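Local coordinates for Lic11098 (Leptospira interrogans serogroup Icterohaemorrhagiae serovar copenhageni, PDB 4U08), which is of unknown function but, as a leucine-rich repeat protein of a human pathogen and a putative virulence factor, may take part in protein-protein recognition, at residues Leu94-Tyr97 against Glu98-Leu101; Leu163-Asp166 against His167-Leu170. All blocks are in the same frame, centred on the assembly; numbering follows the deposited sequence.

Contact 1: Leu94-Tyr97 against Glu98-Leu101; sequences LKLY and ENQL
The carbonyl oxygen of Leu-96 lies in the plane of the Asn-99 carboxamide, and Asn-99 ND2 donates to that oxygen at 3.0 Å. The bond is almost straight, with an N-H...O angle of 174°. Seen from the acceptor the approach is quite different. ND2 stands 64° out of the Leu-96 carbonyl plane, which places the donor above the carbonyl and off its lone pairs. Another flat group, the Tyr-97 ring, belongs to a side chain that sets off away from 98-101 and rests against Ser-74 and Asn-118 of the neighbouring coils. For Asn-99, chi1 of -81° sets CG anti to the carbonyl carbon and turns the amide in toward Leu-96 O. Further in, Leu-96 CD1 touches Leu-101 CD1 at 4.1 Å, the two side chains crossing at about a right angle, both buried. This is the LxxLxLxxNxL signature of a leucine-rich repeat, with Asn-99 as its ladder asparagine: ND2 also donates to Leu-73 O and OD1 accepts from Leu-78 N, while Asn-122 of the following coil donates to Leu-96 O. With both ND2 hydrogens and OD1 engaged, the buried amide is satisfied and its flip is fixed, so one polar group ties the turn to the preceding coil beside the leucine core.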
loop_
_atom_site.group_PDB
_atom_site.type_symbol
_atom_site.label_atom_id
_atom_site.label_comp_id
_atom_site.label_asym_id
_atom_site.label_seq_id
_atom_site.Cartn_x
_atom_site.Cartn_y
_atom_site.Cartn_z
ATOM N N LEU A 94 -12.171 5.343 -17.295
ATOM C CA LEU A 94 -13.478 5.691 -16.758
ATOM C C LEU A 94 -13.315 5.974 -15.282
ATOM O O LEU A 94 -13.014 5.060 -14.510
ATOM C CB LEU A 94 -14.528 4.586 -17.071
ATOM C CG LEU A 94 -15.940 4.756 -16.487
ATOM C CD1 LEU A 94 -16.594 6.061 -16.924
ATOM C CD2 LEU A 94 -16.830 3.539 -16.833
ATOM N N LYS A 95 -13.472 7.248 -14.894
ATOM C CA LYS A 95 -13.293 7.690 -13.508
ATOM C C LYS A 95 -14.614 8.062 -12.846
ATOM O O LYS A 95 -15.237 9.058 -13.203
ATOM C CB LYS A 95 -12.239 8.819 -13.403
ATOM C CG LYS A 95 -10.850 8.353 -13.848
ATOM C CD LYS A 95 -9.781 9.428 -13.716
ATOM C CE LYS A 95 -8.878 9.196 -12.529
ATOM N NZ LYS A 95 -7.682 10.081 -12.558
ATOM N N LEU A 96 -15.045 7.244 -11.882
ATOM C CA LEU A 96 -16.324 7.415 -11.200
ATOM C C LEU A 96 -16.187 7.461 -9.704
ATOM O O LEU A 96 -17.172 7.215 -8.998
ATOM C CB LEU A 96 -17.264 6.262 -11.601
ATOM C CG LEU A 96 -17.765 6.285 -13.047
ATOM C CD1 LEU A 96 -18.134 4.913 -13.508
ATOM C CD2 LEU A 96 -18.936 7.217 -13.197
ATOM N N TYR A 97 -14.975 7.784 -9.195
ATOM C CA TYR A 97 -14.802 7.838 -7.754
ATOM C C TYR A 97 -15.658 8.936 -7.121
ATOM O O TYR A 97 -15.891 9.970 -7.732
ATOM C CB TYR A 97 -13.319 7.890 -7.307
ATOM C CG TYR A 97 -12.533 9.121 -7.684
ATOM C CD1 TYR A 97 -12.510 10.239 -6.851
ATOM C CD2 TYR A 97 -11.680 9.117 -8.786
ATOM C CE1 TYR A 97 -11.737 11.360 -7.163
ATOM C CE2 TYR A 97 -10.889 10.226 -9.099
ATOM C CZ TYR A 97 -10.931 11.351 -8.289
ATOM O OH TYR A 97 -10.165 12.452 -8.602
ATOM N N GLU A 98 -16.166 8.664 -5.920
ATOM C CA GLU A 98 -17.041 9.535 -5.134
ATOM C C GLU A 98 -18.359 9.839 -5.871
ATOM O O GLU A 98 -18.559 10.919 -6.433
ATOM C CB GLU A 98 -16.328 10.806 -4.615
ATOM C CG GLU A 98 -16.898 11.305 -3.300
ATOM C CD GLU A 98 -16.628 10.425 -2.093
ATOM O OE1 GLU A 98 -15.477 10.429 -1.601
ATOM O OE2 GLU A 98 -17.567 9.735 -1.636
ATOM N N ASN A 99 -19.220 8.819 -5.917
ATOM C CA ASN A 99 -20.571 8.872 -6.456
ATOM C C ASN A 99 -21.432 7.973 -5.578
ATOM O O ASN A 99 -20.957 7.495 -4.540
ATOM C CB ASN A 99 -20.596 8.466 -7.930
ATOM C CG ASN A 99 -20.192 9.581 -8.837
ATOM O OD1 ASN A 99 -20.919 10.556 -8.994
ATOM N ND2 ASN A 99 -19.020 9.488 -9.430
ATOM N N GLN A 100 -22.677 7.715 -5.978
ATOM C CA GLN A 100 -23.550 6.858 -5.186
ATOM C C GLN A 100 -24.029 5.640 -5.980
ATOM O O GLN A 100 -25.193 5.262 -5.884
ATOM C CB GLN A 100 -24.716 7.687 -4.620
ATOM C CG GLN A 100 -24.329 8.495 -3.395
ATOM C CD GLN A 100 -25.387 9.514 -3.086
ATOM O OE1 GLN A 100 -26.490 9.187 -2.635
ATOM N NE2 GLN A 100 -25.096 10.774 -3.371
ATOM N N LEU A 101 -23.126 5.031 -6.771
ATOM C CA LEU A 101 -23.476 3.872 -7.582
ATOM C C LEU A 101 -23.675 2.641 -6.713
ATOM O O LEU A 101 -22.855 2.361 -5.842
ATOM C CB LEU A 101 -22.449 3.604 -8.694
ATOM C CG LEU A 101 -22.174 4.742 -9.686
ATOM C CD1 LEU A 101 -20.998 4.413 -10.547
ATOM C CD2 LEU A 101 -23.375 5.032 -10.572
#

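Contact 2: Leu163-Asp166 against His167-Leu170; sequences LGLD and HNQL. With ZN (zinc ion), chain G.
A zinc ion sits on the far side of the His-167 ring from a carboxylate: NE2 binds the metal at 2.1 Å, while ND1 gives its hydrogen to OD2 of the adjacent Asp-166. That bond measures 2.9 Å from ND1 to OD2, and OD2 lies close to the ring plane. Its N-H...O angle is 170°. It is received on the anti lone pair of OD2, the one away from OD1, and the carboxylate plane stands 85° to the ring. Asp-166 can reach its neighbour because chi1 of 60° sets CG between its own N and carbonyl carbon. Together with the metal bond and the stacking of His-144 from the preceding coil, the hydrogen bond limits rotation of the His-167 ring, and the carboxylate would be expected to make the imidazole a stronger donor to the metal. His-190 of the next coil and a water, 2.2 Å from the zinc, also ligate the ion. Equivalent positions of successive leucine-rich repeats thus gather a column of histidines beside the strand ends. Next along the chain is the ladder asparagine of the LxLxxNxL consensus, Asn-168. Its ND2 donates to Leu-165 O at 3.1 Å, from well above that carbonyl plane yet nearly within its own amide plane; the same nitrogen also serves Leu-142 O, and OD1 accepts from Phe-147 N. Toward the hydrophobic core, Leu-165 CB packs on Leu-170 CD1 at 4.2 Å.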
loop_
_atom_site.group_PDB
_atom_site.type_symbol
_atom_site.label_atom_id
_atom_site.label_comp_id
_atom_site.label_asym_id
_atom_site.label_seq_id
_atom_site.Cartn_x
_atom_site.Cartn_y
_atom_site.Cartn_z
ATOM N N LEU A 163 -4.965 -3.594 -8.415
ATOM C CA LEU A 163 -6.302 -3.892 -7.907
ATOM C C LEU A 163 -6.439 -3.271 -6.521
ATOM O O LEU A 163 -5.682 -3.622 -5.609
ATOM C CB LEU A 163 -6.510 -5.420 -7.850
ATOM C CG LEU A 163 -7.842 -5.912 -7.266
ATOM C CD1 LEU A 163 -9.059 -5.338 -8.060
ATOM C CD2 LEU A 163 -7.878 -7.420 -7.240
ATOM N N GLY A 164 -7.360 -2.329 -6.396
ATOM C CA GLY A 164 -7.635 -1.654 -5.137
ATOM C C GLY A 164 -8.934 -2.154 -4.538
ATOM O O GLY A 164 -9.994 -1.980 -5.135
ATOM N N LEU A 165 -8.866 -2.786 -3.376
ATOM C CA LEU A 165 -10.038 -3.324 -2.676
ATOM C C LEU A 165 -10.058 -2.889 -1.219
ATOM O O LEU A 165 -10.728 -3.497 -0.396
ATOM C CB LEU A 165 -10.050 -4.855 -2.781
ATOM C CG LEU A 165 -10.562 -5.418 -4.109
ATOM C CD1 LEU A 165 -10.160 -6.860 -4.238
ATOM C CD2 LEU A 165 -12.079 -5.276 -4.196
ATOM N N ASP A 166 -9.327 -1.808 -0.910
ATOM C CA ASP A 166 -9.207 -1.288 0.446
ATOM C C ASP A 166 -10.547 -0.739 0.962
ATOM O O ASP A 166 -11.360 -0.243 0.174
ATOM C CB ASP A 166 -8.143 -0.171 0.471
ATOM C CG ASP A 166 -8.511 0.988 -0.445
ATOM O OD1 ASP A 166 -8.305 0.858 -1.687
ATOM O OD2 ASP A 166 -9.079 1.985 0.061
ATOM N N HIS A 167 -10.730 -0.752 2.292
ATOM C CA HIS A 167 -11.918 -0.183 2.960
ATOM C C HIS A 167 -13.233 -0.761 2.440
ATOM O O HIS A 167 -14.153 -0.036 2.086
ATOM C CB HIS A 167 -11.903 1.356 2.888
ATOM C CG HIS A 167 -10.722 1.943 3.596
ATOM N ND1 HIS A 167 -9.524 2.158 2.940
ATOM C CD2 HIS A 167 -10.587 2.313 4.887
ATOM C CE1 HIS A 167 -8.694 2.631 3.855
ATOM N NE2 HIS A 167 -9.288 2.761 5.036
ATOM N N ASN A 168 -13.291 -2.078 2.383
ATOM C CA ASN A 168 -14.512 -2.804 2.042
ATOM C C ASN A 168 -14.804 -3.641 3.264
ATOM O O ASN A 168 -14.295 -3.313 4.352
ATOM C CB ASN A 168 -14.349 -3.612 0.749
ATOM C CG ASN A 168 -14.604 -2.759 -0.441
ATOM O OD1 ASN A 168 -15.734 -2.349 -0.688
ATOM N ND2 ASN A 168 -13.567 -2.391 -1.175
ATOM N N GLN A 169 -15.602 -4.690 3.139
ATOM C CA GLN A 169 -15.875 -5.511 4.312
ATOM C C GLN A 169 -15.494 -6.965 4.074
ATOM O O GLN A 169 -16.106 -7.860 4.648
ATOM C CB GLN A 169 -17.335 -5.321 4.813
ATOM C CG GLN A 169 -18.252 -4.636 3.787
ATOM C CD GLN A 169 -18.588 -3.216 4.145
ATOM O OE1 GLN A 169 -19.680 -2.928 4.657
ATOM N NE2 GLN A 169 -17.680 -2.291 3.845
ATOM N N LEU A 170 -14.384 -7.198 3.314
ATOM C CA LEU A 170 -13.896 -8.541 2.996
ATOM C C LEU A 170 -13.400 -9.335 4.183
ATOM O O LEU A 170 -12.534 -8.870 4.910
ATOM C CB LEU A 170 -12.796 -8.505 1.898
ATOM C CG LEU A 170 -13.130 -7.775 0.611
ATOM C CD1 LEU A 170 -11.895 -7.708 -0.302
ATOM C CD2 LEU A 170 -14.268 -8.444 -0.125
HETATM ZN ZN ZN G . -8.502 2.703 6.949
HETATM O O HOH W 1 -6.399 2.021 6.950
#

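In the fold
Contacts 1 and 2 occupy the same place in two different coils of the leucine-rich repeat solenoid, each running from the end of a parallel strand (93-95 or 162-164) into the turn that follows. Their centres lie 15 Å apart and their nearest atoms about 10 Å apart, without touching. Both have a buried floor of leucines and an asparagine amide. They diverge at the outer pair of residues: at Tyr-97 and Glu-98 no polar bond joins the two side chains, and Glu-98 is exposed, whereas Asp-166 and His-167, both partly exposed, form a carboxylate-imidazole hydrogen bond whose histidine ligates zinc. In these two coils the interior chemistry repeats and the outer pair differs.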